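Local coordinates for Tat-secreted protein Rv2525c (Mycobacterium tuberculosis, PDB 4PMQ), which may act as a peptidoglycan hydrolase with glycosidase activity, and in vitro cleaves p-nitrophenyl esters with a preference for the butyrate, at residues T6-A11 with V192-I197; Y10-I15 with G39-G44; S18-A23 with N58-V63; G27-V32 with V63-Y68; Y158-N163 with A175-V180. All coordinates share one frame; numbering follows the deposited sequence.

Contact 1 (T6-A11 with V192-I197)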
# COMPACT_ATOMS: atom_id res chain seq x y z
N THR A 6 -5.49 13.99 -2.38
CA THR A 6 -4.31 13.47 -1.71
C THR A 6 -4.68 12.44 -0.67
O THR A 6 -5.63 12.70 0.08
CB THR A 6 -3.64 14.69 -1.03
OG1 THR A 6 -3.18 15.62 -2.03
CG2 THR A 6 -2.55 14.34 -0.06
N LEU A 7 -3.89 11.38 -0.56
CA LEU A 7 -3.94 10.36 0.47
C LEU A 7 -2.62 10.36 1.19
O LEU A 7 -1.57 10.40 0.53
CB LEU A 7 -4.22 8.96 -0.07
CG LEU A 7 -5.52 8.79 -0.86
CD1 LEU A 7 -5.59 7.38 -1.42
CD2 LEU A 7 -6.77 9.05 0.00
N LEU A 8 -2.64 10.28 2.52
CA LEU A 8 -1.38 10.23 3.26
C LEU A 8 -1.06 8.81 3.66
O LEU A 8 -1.98 8.06 3.98
CB LEU A 8 -1.48 11.09 4.53
CG LEU A 8 -1.83 12.57 4.32
CD1 LEU A 8 -1.88 13.30 5.66
CD2 LEU A 8 -0.86 13.27 3.32
N ASP A 9 0.23 8.47 3.71
CA ASP A 9 0.63 7.17 4.26
C ASP A 9 1.68 7.42 5.35
O ASP A 9 2.44 8.38 5.27
CB ASP A 9 1.09 6.17 3.19
CG ASP A 9 2.46 6.47 2.62
OD1 ASP A 9 3.46 6.17 3.31
OD2 ASP A 9 2.52 7.00 1.50
N TYR A 10 1.68 6.58 6.39
CA TYR A 10 2.56 6.79 7.55
C TYR A 10 2.64 5.54 8.37
O TYR A 10 1.64 4.83 8.49
CB TYR A 10 2.04 7.94 8.43
CG TYR A 10 0.53 8.00 8.54
CD1 TYR A 10 -0.23 8.64 7.57
CD2 TYR A 10 -0.14 7.45 9.64
CE1 TYR A 10 -1.62 8.71 7.66
CE2 TYR A 10 -1.53 7.53 9.76
CZ TYR A 10 -2.26 8.15 8.75
OH TYR A 10 -3.63 8.26 8.80
N ALA A 11 3.82 5.28 8.95
CA ALA A 11 4.04 4.10 9.78
C ALA A 11 4.32 4.43 11.24
O ALA A 11 4.15 3.54 12.09
CB ALA A 11 5.24 3.32 9.23
N VAL A 192 4.68 11.97 7.36
CA VAL A 192 3.77 11.36 6.37
C VAL A 192 4.36 11.48 4.98
O VAL A 192 5.16 12.38 4.71
CB VAL A 192 2.33 11.97 6.39
CG1 VAL A 192 1.66 11.80 7.75
CG2 VAL A 192 2.30 13.44 5.93
N ASP A 193 3.94 10.56 4.12
CA ASP A 193 4.18 10.58 2.68
C ASP A 193 2.92 11.04 2.00
O ASP A 193 1.81 10.76 2.49
CB ASP A 193 4.61 9.19 2.15
CG ASP A 193 5.75 8.56 2.93
OD1 ASP A 193 6.72 9.29 3.28
OD2 ASP A 193 5.72 7.32 3.12
N VAL A 194 3.07 11.69 0.86
CA VAL A 194 1.93 12.24 0.14
C VAL A 194 1.70 11.46 -1.13
O VAL A 194 2.65 11.22 -1.90
CB VAL A 194 2.12 13.75 -0.16
CG1 VAL A 194 0.94 14.30 -0.93
CG2 VAL A 194 2.33 14.54 1.14
N ASN A 195 0.43 11.08 -1.38
CA ASN A 195 0.07 10.31 -2.56
C ASN A 195 -1.03 11.03 -3.31
O ASN A 195 -2.00 11.47 -2.68
CB ASN A 195 -0.39 8.90 -2.18
CG ASN A 195 0.65 8.20 -1.35
OD1 ASN A 195 1.61 7.67 -1.90
ND2 ASN A 195 0.55 8.30 -0.02
N GLN A 196 -0.93 11.07 -4.64
CA GLN A 196 -1.97 11.64 -5.51
C GLN A 196 -2.87 10.54 -6.04
O GLN A 196 -2.40 9.49 -6.46
CB GLN A 196 -1.31 12.37 -6.69
CG GLN A 196 -0.59 13.64 -6.25
CD GLN A 196 -0.12 14.52 -7.38
OE1 GLN A 196 0.14 14.07 -8.51
NE2 GLN A 196 0.03 15.80 -7.08
N ILE A 197 -4.18 10.78 -6.01
CA ILE A 197 -5.18 9.89 -6.58
C ILE A 197 -5.27 10.22 -8.09
O ILE A 197 -5.46 11.39 -8.47
CB ILE A 197 -6.54 10.09 -5.87
CG1 ILE A 197 -6.45 9.75 -4.37
CG2 ILE A 197 -7.64 9.28 -6.60
CD1 ILE A 197 -7.71 10.29 -3.58
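Where the TIM-barrel-like sheet closes on itself, the first strand, 6-9, pairs antiparallel with the last, carrying Leu7, Asp9, Asp193 and Asn195 on one face and Thr6, Leu8 and Val194 on the other. Leu7 and Asn195 form one hydrogen-bonded pair and Asp9 and Asp193 the next. Asn195 ND2 bridges them: it donates to Asp9 OD2 at 2.8 Å, in the amide plane and on the anti lone pair, and to Leu7 O at 3.0 Å, approaching from 45° above that carbonyl plane. Asp9 CG sits between the backbone N and the carbonyl carbon (chi1 74°), and Asp9 OD1 comes 2.5 Å from Asp193 OD2, the carboxylates turned 58° apart. On the other face Leu8 CD2 meets Val194 CG2 at 4.1 Å. Asp193 OD1 accepts from the backbone N of Asp183, and a glycerol lies beside the two acids. Because Gln179 NE2 joins Asn195 ND2 in donating to Asp9 OD2, two amides fix this carboxylate beside Asp193 at the glycerol.

Contact 2 (Y10-I15 with G39-G44)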
# COMPACT_ATOMS: atom_id res chain seq x y z
N TYR A 10 1.68 6.58 6.39
CA TYR A 10 2.56 6.79 7.55
C TYR A 10 2.64 5.54 8.37
O TYR A 10 1.64 4.83 8.49
CB TYR A 10 2.04 7.94 8.43
CG TYR A 10 0.53 8.00 8.54
CD1 TYR A 10 -0.23 8.64 7.57
CD2 TYR A 10 -0.14 7.45 9.64
CE1 TYR A 10 -1.62 8.71 7.66
CE2 TYR A 10 -1.53 7.53 9.76
CZ TYR A 10 -2.26 8.15 8.75
OH TYR A 10 -3.63 8.26 8.80
N ALA A 11 3.82 5.28 8.95
CA ALA A 11 4.04 4.10 9.78
C ALA A 11 4.32 4.43 11.24
O ALA A 11 4.15 3.54 12.09
CB ALA A 11 5.24 3.32 9.23
N ALA A 12 4.79 5.66 11.55
CA ALA A 12 5.28 5.99 12.89
C ALA A 12 4.21 6.17 13.97
O ALA A 12 4.54 6.15 15.14
CB ALA A 12 6.17 7.23 12.87
N GLY A 13 2.95 6.33 13.58
CA GLY A 13 1.91 6.55 14.56
C GLY A 13 0.53 6.64 13.95
O GLY A 13 0.36 6.49 12.74
N VAL A 14 -0.47 6.82 14.81
CA VAL A 14 -1.86 6.92 14.40
C VAL A 14 -2.24 8.39 14.46
O VAL A 14 -2.02 9.02 15.48
CB VAL A 14 -2.79 6.05 15.29
CG1 VAL A 14 -4.26 6.25 14.92
CG2 VAL A 14 -2.40 4.57 15.19
N ILE A 15 -2.82 8.92 13.39
CA ILE A 15 -3.18 10.33 13.40
C ILE A 15 -4.68 10.52 13.56
O ILE A 15 -5.44 9.90 12.80
CB ILE A 15 -2.68 11.04 12.12
CG1 ILE A 15 -1.15 10.91 11.96
CG2 ILE A 15 -3.14 12.53 12.03
CD1 ILE A 15 -0.69 11.21 10.51
N GLY A 39 10.85 -3.04 14.62
CA GLY A 39 9.79 -2.13 14.19
C GLY A 39 8.71 -1.83 15.22
O GLY A 39 7.62 -1.37 14.84
N ALA A 40 9.00 -1.99 16.54
CA ALA A 40 7.98 -1.71 17.59
C ALA A 40 7.58 -0.21 17.56
O ALA A 40 6.47 0.14 17.94
CB ALA A 40 8.51 -2.09 18.97
N TRP A 41 8.49 0.67 17.09
CA TRP A 41 8.22 2.11 16.91
C TRP A 41 7.15 2.37 15.85
O TRP A 41 6.67 3.50 15.74
CB TRP A 41 9.51 2.84 16.48
CG TRP A 41 10.07 2.43 15.15
CD1 TRP A 41 10.95 1.40 14.92
CD2 TRP A 41 9.83 3.05 13.87
NE1 TRP A 41 11.26 1.34 13.57
CE2 TRP A 41 10.57 2.32 12.90
CE3 TRP A 41 9.03 4.12 13.43
CZ2 TRP A 41 10.57 2.66 11.53
CZ3 TRP A 41 9.01 4.45 12.08
CH2 TRP A 41 9.77 3.73 11.14
N MET A 42 6.79 1.36 15.02
CA MET A 42 5.82 1.63 13.95
C MET A 42 4.40 1.47 14.47
O MET A 42 3.66 0.57 14.08
CB MET A 42 6.08 0.77 12.72
CG MET A 42 7.36 1.20 12.00
SD MET A 42 7.67 0.31 10.46
CE MET A 42 7.73 -1.28 11.11
N LEU A 43 4.00 2.44 15.31
CA LEU A 43 2.69 2.47 15.94
C LEU A 43 1.57 2.62 14.92
O LEU A 43 0.41 2.34 15.25
CB LEU A 43 2.63 3.60 16.99
CG LEU A 43 3.62 3.41 18.18
CD1 LEU A 43 3.54 4.59 19.17
CD2 LEU A 43 3.38 2.09 18.91
N GLY A 44 1.92 2.96 13.68
CA GLY A 44 0.94 3.02 12.59
C GLY A 44 0.65 1.66 11.97
O GLY A 44 -0.11 1.58 11.00
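One backbone hydrogen bond joins the loops 10-15 and 39-44: Gly44 N donates to Ala11 O at 2.8 Å, from 50° above the carbonyl plane and with a bent N-H...O angle of 144°. The same oxygen is also approached by Met42 CA at 3.1 Å, so the 42-44 backbone wraps round it. Within 39-44 a type I turn from Gly39 to Met42 is followed by an inverse gamma turn centred on Met42, and this double bend brings Gly44 N back to Ala11. Gly44, without a side chain, packs its backbone closely on the carbonyls of Ala11 and Gly13, with Gly44 CA 3.5 Å from Gly13 O. Gly13 O is buried here without a hydrogen-bonding partner. Ala40 N donates to a bound tartrate.

The apolar contacts are small. Ala11 CB faces Met42 SD at 4.1 Å, and Ala12 CB lies at the edge of the Trp41 indole, near its plane, against CZ3. Trp41 CG stands between the backbone N and the carbonyl carbon (chi1 64°), which sends the indole back over the next residue, with Met42 CG 3.3 Å above its centre. Leu43 CB rests on Gly13 CA at 3.9 Å, and Val14 CG2 meets Leu43 O.

These loops follow strands 6-9 and 27-31 and lead to helices 17-22 and 49-57. Gly44 O accepts from Arg30 of strand 27-31, and Val14 touches Glu51 of helix 49-57.

Contact 3 (S18-A23 with N58-V63)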
# COMPACT_ATOMS: atom_id res chain seq x y z
N SER A 18 -9.40 14.04 12.25
CA SER A 18 -9.59 15.49 12.14
C SER A 18 -8.31 16.19 11.70
O SER A 18 -8.37 17.18 10.96
CB SER A 18 -10.07 16.08 13.47
OG SER A 18 -9.15 15.81 14.51
N GLN A 19 -7.13 15.65 12.11
CA GLN A 19 -5.86 16.26 11.67
C GLN A 19 -5.52 15.87 10.22
O GLN A 19 -4.96 16.71 9.50
CB GLN A 19 -4.72 15.94 12.63
CG GLN A 19 -4.99 16.59 13.99
CD GLN A 19 -3.85 16.38 14.98
OE1 GLN A 19 -3.47 15.26 15.29
NE2 GLN A 19 -3.33 17.46 15.53
N ILE A 20 -5.87 14.64 9.77
CA ILE A 20 -5.65 14.27 8.37
C ILE A 20 -6.47 15.23 7.50
O ILE A 20 -5.95 15.82 6.56
CB ILE A 20 -6.04 12.80 8.11
CG1 ILE A 20 -5.05 11.88 8.85
CG2 ILE A 20 -6.12 12.48 6.59
CD1 ILE A 20 -5.62 10.63 9.29
N ARG A 21 -7.75 15.41 7.86
CA ARG A 21 -8.64 16.29 7.13
C ARG A 21 -8.11 17.74 7.17
O ARG A 21 -8.01 18.37 6.11
CB ARG A 21 -10.03 16.18 7.70
CG ARG A 21 -11.09 16.96 6.93
CD ARG A 21 -12.47 16.73 7.53
NE ARG A 21 -12.55 17.21 8.91
CZ ARG A 21 -13.58 16.98 9.73
NH1 ARG A 21 -14.64 16.31 9.30
NH2 ARG A 21 -13.55 17.45 10.97
N ALA A 22 -7.64 18.22 8.35
CA ALA A 22 -7.10 19.59 8.49
C ALA A 22 -5.86 19.83 7.61
O ALA A 22 -5.63 20.97 7.17
CB ALA A 22 -6.76 19.88 9.95
N ALA A 23 -5.09 18.75 7.34
CA ALA A 23 -3.87 18.82 6.51
C ALA A 23 -4.20 18.87 5.01
O ALA A 23 -3.29 19.01 4.18
CB ALA A 23 -2.98 17.62 6.80
N ASN A 58 -15.18 10.92 9.71
CA ASN A 58 -14.82 12.27 9.30
C ASN A 58 -14.89 12.43 7.78
O ASN A 58 -14.35 13.41 7.24
CB ASN A 58 -13.42 12.63 9.82
CG ASN A 58 -13.45 12.99 11.28
OD1 ASN A 58 -13.51 14.17 11.64
ND2 ASN A 58 -13.50 11.99 12.16
N GLY A 59 -15.54 11.46 7.10
CA GLY A 59 -15.75 11.45 5.66
C GLY A 59 -14.47 11.21 4.88
O GLY A 59 -14.37 11.60 3.71
N LEU A 60 -13.47 10.58 5.53
CA LEU A 60 -12.18 10.34 4.86
C LEU A 60 -12.15 8.97 4.18
O LEU A 60 -12.82 8.02 4.65
CB LEU A 60 -11.00 10.47 5.84
CG LEU A 60 -10.76 11.86 6.41
CD1 LEU A 60 -9.68 11.81 7.49
CD2 LEU A 60 -10.32 12.86 5.31
N LYS A 61 -11.37 8.86 3.08
CA LYS A 61 -11.20 7.62 2.34
C LYS A 61 -10.17 6.74 3.02
O LYS A 61 -9.20 7.26 3.59
CB LYS A 61 -10.74 7.88 0.88
CG LYS A 61 -11.74 8.66 0.05
CD LYS A 61 -13.02 7.87 -0.15
CE LYS A 61 -14.07 8.61 -0.93
NZ LYS A 61 -15.28 7.77 -1.06
N ILE A 62 -10.34 5.42 2.93
CA ILE A 62 -9.33 4.51 3.47
C ILE A 62 -8.90 3.58 2.37
O ILE A 62 -9.75 3.10 1.61
CB ILE A 62 -9.85 3.69 4.70
CG1 ILE A 62 -10.49 4.62 5.76
CG2 ILE A 62 -8.73 2.80 5.32
CD1 ILE A 62 -11.33 3.92 6.86
N VAL A 63 -7.60 3.28 2.33
CA VAL A 63 -7.02 2.33 1.38
C VAL A 63 -6.08 1.43 2.17
O VAL A 63 -5.34 1.95 3.01
CB VAL A 63 -6.28 3.04 0.21
CG1 VAL A 63 -5.62 2.02 -0.71
CG2 VAL A 63 -7.25 3.92 -0.59
O HOH W 1 -15.55 15.93 6.31
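Helix 17-22 passes the turn that links helix 49-57 to strand 61-66, with Arg21 CA 7.3 Å from Leu60 CA, too far for direct backbone bonding; in that turn Gly59, at positive phi, is the C-prime residue of the Schellman motif that ends helix 49-57. The buried part of the contact is apolar. Leu60 CD1 reaches Ile20 CG2 at 3.7 Å and Ile20 CB at 3.8 Å, while its other branch, CD2, lies against Arg21 CB at 4.1 Å, so the fork of the leucine addresses two successive helix residues.

Farther out, Arg21 and Asn58 cross at about a right angle. Arg21 CG is anti to the backbone N (chi1 -174°), and a bend at chi3 turns the outer end of the chain so that a guanidinium face meets Asn58 OD1. This oxygen lies 3.0 Å above the guanidinium plane, offset toward the rim, and 3.3 Å from Arg21 NH2. The guanidinium and amide planes are 65° apart, and neither NH1 nor NH2 aims a hydrogen at this oxygen. The bonding between the two residues runs instead through a water, which accepts from Arg21 NH1 at 3.1 Å and donates to Asn58 O at 2.9 Å. Asn58 ND2 is held by Asp54 O in the preceding helix 49-57.

Leu55 of helix 49-57 touches both Ile20 and Leu60, and Ala17 packs on Leu60, so helix 17-22, helix 49-57 and the approach to strand 61-66 meet at Leu60, on the helical side of the sheet.

Contact 4 (G27-V32 with V63-Y68)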
# COMPACT_ATOMS: atom_id res chain seq x y z
N GLY A 27 -8.00 11.38 2.63
CA GLY A 27 -7.95 10.07 3.26
C GLY A 27 -6.54 9.57 3.51
O GLY A 27 -5.57 10.33 3.39
N ALA A 28 -6.42 8.27 3.81
CA ALA A 28 -5.10 7.72 4.11
C ALA A 28 -4.96 6.31 3.56
O ALA A 28 -5.97 5.60 3.46
CB ALA A 28 -4.89 7.71 5.62
N ILE A 29 -3.73 5.91 3.24
CA ILE A 29 -3.38 4.54 2.82
C ILE A 29 -2.73 3.97 4.05
O ILE A 29 -1.71 4.51 4.49
CB ILE A 29 -2.43 4.47 1.57
CG1 ILE A 29 -3.01 5.25 0.36
CG2 ILE A 29 -2.19 2.99 1.21
CD1 ILE A 29 -2.02 5.59 -0.69
N ARG A 30 -3.32 2.92 4.62
CA ARG A 30 -2.93 2.41 5.92
C ARG A 30 -2.52 0.94 5.90
O ARG A 30 -3.05 0.13 5.13
CB ARG A 30 -4.11 2.65 6.89
CG ARG A 30 -4.44 4.16 7.08
CD ARG A 30 -3.31 4.91 7.78
NE ARG A 30 -3.27 4.45 9.16
CZ ARG A 30 -2.32 3.69 9.69
NH1 ARG A 30 -1.25 3.34 8.97
NH2 ARG A 30 -2.43 3.26 10.95
N TYR A 31 -1.58 0.59 6.81
CA TYR A 31 -1.01 -0.73 6.85
C TYR A 31 -1.88 -1.78 7.48
O TYR A 31 -2.30 -1.65 8.64
CB TYR A 31 0.30 -0.68 7.66
CG TYR A 31 1.37 0.11 6.98
CD1 TYR A 31 2.09 -0.43 5.91
CD2 TYR A 31 1.66 1.42 7.37
CE1 TYR A 31 3.10 0.28 5.28
CE2 TYR A 31 2.67 2.15 6.74
CZ TYR A 31 3.39 1.57 5.70
OH TYR A 31 4.40 2.25 5.06
N VAL A 32 -2.04 -2.88 6.75
CA VAL A 32 -2.71 -4.07 7.27
C VAL A 32 -1.60 -5.12 7.51
O VAL A 32 -1.68 -6.27 7.07
CB VAL A 32 -3.88 -4.56 6.38
CG1 VAL A 32 -5.04 -3.55 6.43
CG2 VAL A 32 -3.44 -4.82 4.92
N VAL A 63 -7.60 3.28 2.33
CA VAL A 63 -7.02 2.33 1.38
C VAL A 63 -6.08 1.43 2.17
O VAL A 63 -5.34 1.95 3.01
CB VAL A 63 -6.28 3.04 0.21
CG1 VAL A 63 -5.62 2.02 -0.71
CG2 VAL A 63 -7.25 3.92 -0.59
N SER A 64 -6.02 0.14 1.84
CA SER A 64 -5.13 -0.77 2.57
C SER A 64 -3.85 -1.09 1.81
O SER A 64 -3.88 -1.33 0.60
CB SER A 64 -5.84 -2.09 2.85
OG SER A 64 -6.93 -1.94 3.74
N CYS A 65 -2.72 -1.15 2.54
CA CYS A 65 -1.47 -1.58 1.94
C CYS A 65 -0.76 -2.52 2.89
O CYS A 65 -1.05 -2.53 4.09
CB CYS A 65 -0.58 -0.39 1.57
SG CYS A 65 0.02 0.54 2.99
N TYR A 66 0.12 -3.31 2.36
CA TYR A 66 0.81 -4.30 3.17
C TYR A 66 2.30 -4.18 3.01
O TYR A 66 2.78 -4.28 1.89
CB TYR A 66 0.38 -5.72 2.75
CG TYR A 66 0.95 -6.80 3.65
CD1 TYR A 66 2.25 -7.27 3.47
CD2 TYR A 66 0.19 -7.34 4.69
CE1 TYR A 66 2.80 -8.23 4.33
CE2 TYR A 66 0.74 -8.28 5.57
CZ TYR A 66 2.04 -8.72 5.38
OH TYR A 66 2.57 -9.68 6.20
N GLN A 67 3.02 -4.07 4.11
CA GLN A 67 4.49 -4.15 4.11
C GLN A 67 4.92 -4.61 5.46
O GLN A 67 4.70 -3.91 6.45
CB GLN A 67 5.18 -2.83 3.74
CG GLN A 67 6.70 -3.06 3.59
CD GLN A 67 7.51 -1.90 3.11
OE1 GLN A 67 6.99 -0.92 2.58
NE2 GLN A 67 8.82 -2.04 3.23
N TYR A 68 5.53 -5.78 5.51
CA TYR A 68 6.01 -6.31 6.78
C TYR A 68 7.53 -6.11 6.88
O TYR A 68 7.98 -5.39 7.76
CB TYR A 68 5.62 -7.79 6.97
CG TYR A 68 6.22 -8.39 8.22
CD1 TYR A 68 5.67 -8.15 9.48
CD2 TYR A 68 7.33 -9.24 8.15
CE1 TYR A 68 6.23 -8.70 10.64
CE2 TYR A 68 7.90 -9.79 9.30
CZ TYR A 68 7.33 -9.55 10.54
OH TYR A 68 7.91 -10.12 11.66
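Arg30 N donates to Val63 O at 2.8 Å, nearly straight at 167°, in the ladder between parallel strands 27-31 and 61-66. With helix 49-57 these strands form a beta-alpha-beta crossover, the building unit of the TIM-barrel fold. Val63 N to Ala28 O, Cys65 N to Arg30 O and Val32 N to Cys65 O continue the ladder.

Ile29, Tyr31, Val63 and Cys65 line one face of the sheet. Cys65 SG, placed between the backbone N and the carbonyl carbon (chi1 66°), lies over the Tyr31 ring, 4.1 Å from its centroid and 27° off the normal, in a sulfur-aromatic contact; it also meets Ile29 CG2 at 3.7 Å. Ile29 and Val63 lie side by side, pointing the same way. Beyond the strands, Gln67 CB touches Tyr31 CE1. The hydroxyl of Tyr31 binds both glycerol and tartrate, while Gln67 pairs with Asp110 and the glycerol, so this end of the two strands borders the ligand pocket.

The opposite face carries Arg30 and Ser64, which reach outward: Arg30 NE forms a salt bridge with Glu51 of helix 49-57, and Ser64 OG is hydrogen-bonded to His94. Val32 CG1 packs on Ser64 OG at 3.7 Å. Val32 O is buried without a hydrogen-bonding partner, and Tyr66 CD2 approaches it to 3.2 Å.

Contact 5 (Y158-N163 with A175-V180)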
# COMPACT_ATOMS: atom_id res chain seq x y z
N TYR A 158 -4.70 -3.23 -9.14
CA TYR A 158 -4.51 -1.84 -8.69
C TYR A 158 -3.02 -1.57 -8.60
O TYR A 158 -2.24 -2.43 -8.20
CB TYR A 158 -5.17 -1.59 -7.33
CG TYR A 158 -6.69 -1.59 -7.38
CD1 TYR A 158 -7.39 -0.41 -7.57
CD2 TYR A 158 -7.42 -2.77 -7.17
CE1 TYR A 158 -8.78 -0.38 -7.61
CE2 TYR A 158 -8.82 -2.76 -7.23
CZ TYR A 158 -9.49 -1.56 -7.42
OH TYR A 158 -10.87 -1.47 -7.44
N PHE A 159 -2.63 -0.32 -8.98
CA PHE A 159 -1.21 0.01 -9.03
C PHE A 159 -0.95 1.34 -8.34
O PHE A 159 -1.61 2.34 -8.60
CB PHE A 159 -0.78 0.03 -10.51
CG PHE A 159 -1.04 -1.30 -11.17
CD1 PHE A 159 -0.23 -2.40 -10.90
CD2 PHE A 159 -2.16 -1.49 -11.97
CE1 PHE A 159 -0.51 -3.65 -11.44
CE2 PHE A 159 -2.45 -2.75 -12.52
CZ PHE A 159 -1.63 -3.83 -12.24
N TRP A 160 0.02 1.34 -7.43
CA TRP A 160 0.40 2.53 -6.66
C TRP A 160 1.86 2.77 -6.91
O TRP A 160 2.70 1.95 -6.52
CB TRP A 160 0.09 2.28 -5.16
CG TRP A 160 0.57 3.34 -4.21
CD1 TRP A 160 0.92 4.63 -4.50
CD2 TRP A 160 0.71 3.19 -2.79
NE1 TRP A 160 1.29 5.29 -3.35
CE2 TRP A 160 1.17 4.43 -2.28
CE3 TRP A 160 0.47 2.13 -1.90
CZ2 TRP A 160 1.49 4.61 -0.93
CZ3 TRP A 160 0.79 2.31 -0.56
CH2 TRP A 160 1.25 3.55 -0.08
N GLN A 161 2.16 3.83 -7.68
CA GLN A 161 3.53 4.07 -8.09
C GLN A 161 4.39 4.73 -7.03
O GLN A 161 3.98 5.75 -6.46
CB GLN A 161 3.57 4.95 -9.35
CG GLN A 161 5.00 5.21 -9.85
CD GLN A 161 4.98 6.13 -11.05
OE1 GLN A 161 4.08 6.01 -11.89
NE2 GLN A 161 5.90 7.09 -11.11
N HIS A 162 5.62 4.19 -6.84
CA HIS A 162 6.67 4.88 -6.05
C HIS A 162 7.75 5.32 -7.03
O HIS A 162 7.81 4.83 -8.16
CB HIS A 162 7.23 4.10 -4.85
CG HIS A 162 8.03 2.87 -5.15
ND1 HIS A 162 9.32 2.94 -5.70
CD2 HIS A 162 7.77 1.59 -4.83
CE1 HIS A 162 9.78 1.70 -5.71
NE2 HIS A 162 8.89 0.85 -5.19
N ASN A 163 8.60 6.25 -6.63
CA ASN A 163 9.56 6.85 -7.56
C ASN A 163 11.00 6.28 -7.51
O ASN A 163 11.88 6.80 -8.20
CB ASN A 163 9.59 8.35 -7.30
CG ASN A 163 8.31 9.01 -7.79
OD1 ASN A 163 7.48 8.38 -8.50
ND2 ASN A 163 8.15 10.28 -7.47
N ALA A 175 -1.41 3.60 -13.33
CA ALA A 175 -1.43 3.78 -11.86
C ALA A 175 -2.73 4.43 -11.37
O ALA A 175 -3.28 5.35 -12.01
CB ALA A 175 -0.23 4.59 -11.40
N HIS A 176 -3.23 3.94 -10.23
CA HIS A 176 -4.41 4.45 -9.54
C HIS A 176 -4.00 5.52 -8.54
O HIS A 176 -4.75 6.46 -8.29
CB HIS A 176 -5.11 3.30 -8.82
CG HIS A 176 -5.60 2.25 -9.77
ND1 HIS A 176 -4.74 1.32 -10.31
CD2 HIS A 176 -6.81 2.13 -10.35
CE1 HIS A 176 -5.47 0.59 -11.14
NE2 HIS A 176 -6.73 1.05 -11.21
N LEU A 177 -2.79 5.36 -7.97
CA LEU A 177 -2.21 6.22 -6.95
C LEU A 177 -0.77 6.47 -7.28
O LEU A 177 -0.13 5.60 -7.86
CB LEU A 177 -2.28 5.53 -5.57
CG LEU A 177 -3.69 5.10 -5.14
CD1 LEU A 177 -3.66 4.21 -3.89
CD2 LEU A 177 -4.60 6.31 -4.91
N HIS A 178 -0.23 7.63 -6.86
CA HIS A 178 1.20 7.93 -7.09
C HIS A 178 1.81 8.60 -5.85
O HIS A 178 1.35 9.65 -5.43
CB HIS A 178 1.37 8.82 -8.34
CG HIS A 178 2.78 9.21 -8.68
ND1 HIS A 178 3.02 10.26 -9.53
CD2 HIS A 178 3.96 8.64 -8.34
CE1 HIS A 178 4.34 10.34 -9.66
NE2 HIS A 178 4.96 9.40 -8.94
N GLN A 179 2.84 7.98 -5.28
CA GLN A 179 3.55 8.54 -4.13
C GLN A 179 4.46 9.64 -4.68
O GLN A 179 5.38 9.34 -5.46
CB GLN A 179 4.33 7.44 -3.42
CG GLN A 179 4.81 7.88 -2.04
CD GLN A 179 5.45 6.71 -1.36
OE1 GLN A 179 6.39 6.12 -1.89
NE2 GLN A 179 5.00 6.37 -0.15
N VAL A 180 4.14 10.90 -4.34
CA VAL A 180 4.88 12.06 -4.89
C VAL A 180 5.80 12.75 -3.88
O VAL A 180 6.60 13.59 -4.30
CB VAL A 180 3.93 13.10 -5.55
CG1 VAL A 180 3.23 12.48 -6.74
CG2 VAL A 180 2.91 13.66 -4.55
O HOH W 2 8.10 7.30 -3.85
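The His176 imidazole takes Tyr158 CD1 over the centre of one face, 3.8 Å above the plane, and Phe159 O at its edge. Tyr158 and His176 form an edge-to-face pair, the Tyr158 edge toward the His176 face, with ring planes 51° apart. His178 has Val180 CG1 over one face, offset toward the rim, and both Gln161 O and Asn163 OD1 at its edge; the Gln161 side chain runs beside it, with CD over a face.

The rings flank the parallel pairing of strands 158-161 and 177-181, consecutive strands of the TIM-barrel-like sheet joined here by a connection without a helix. Phe159 O accepts from both His176 N at 2.8 Å and Leu177 N at 3.3 Å, and Phe159 N donates to His176 ND1 at 3.0 Å, coming from 29° out of the ring plane. Gln161 N to Leu177 O and Gln179 N to Gln161 O continue the ladder.

On the side facing the barrel interior, Trp160 CD1 presses on Leu177 CB at 3.5 Å, and Trp160 NE1 is bonded to Asn195. Gln179 bonds to Tyr141 and glycerol, and through a water, which donates to Gln179 OE1, to Asn163 N. His178 CG is anti to the backbone N (chi1 180°), and His178 NE2 donates to Asn163 OD1 at 2.8 Å, in the ring plane and on a lone pair of the amide oxygen.

How the contacts relate
Contacts 1, 4 and 5 are strand pairings of one sheet. Strand 6-9 bonds to 27-31 through Leu8 O and Ile29 N, 2.9 Å apart, tying contact 1 to contact 4; Gln196 N and His178 O, 2.8 Å apart and probably hydrogen-bonded, tie it to contact 5. Across the interior Trp160 CZ3 of contact 5 meets Ile29 CG2 of contact 4 at 3.5 Å. Contact 3 packs a helix outside this sheet and shares Val63 with contact 4. Contact 2 shares Tyr10 and Ala11 with contact 1, while its centre is about 21 Å from that of contact 5. Glycerol and tartrate mark a pocket bordered by contacts 1, 2, 4 and 5, consistent with a glycosidase site.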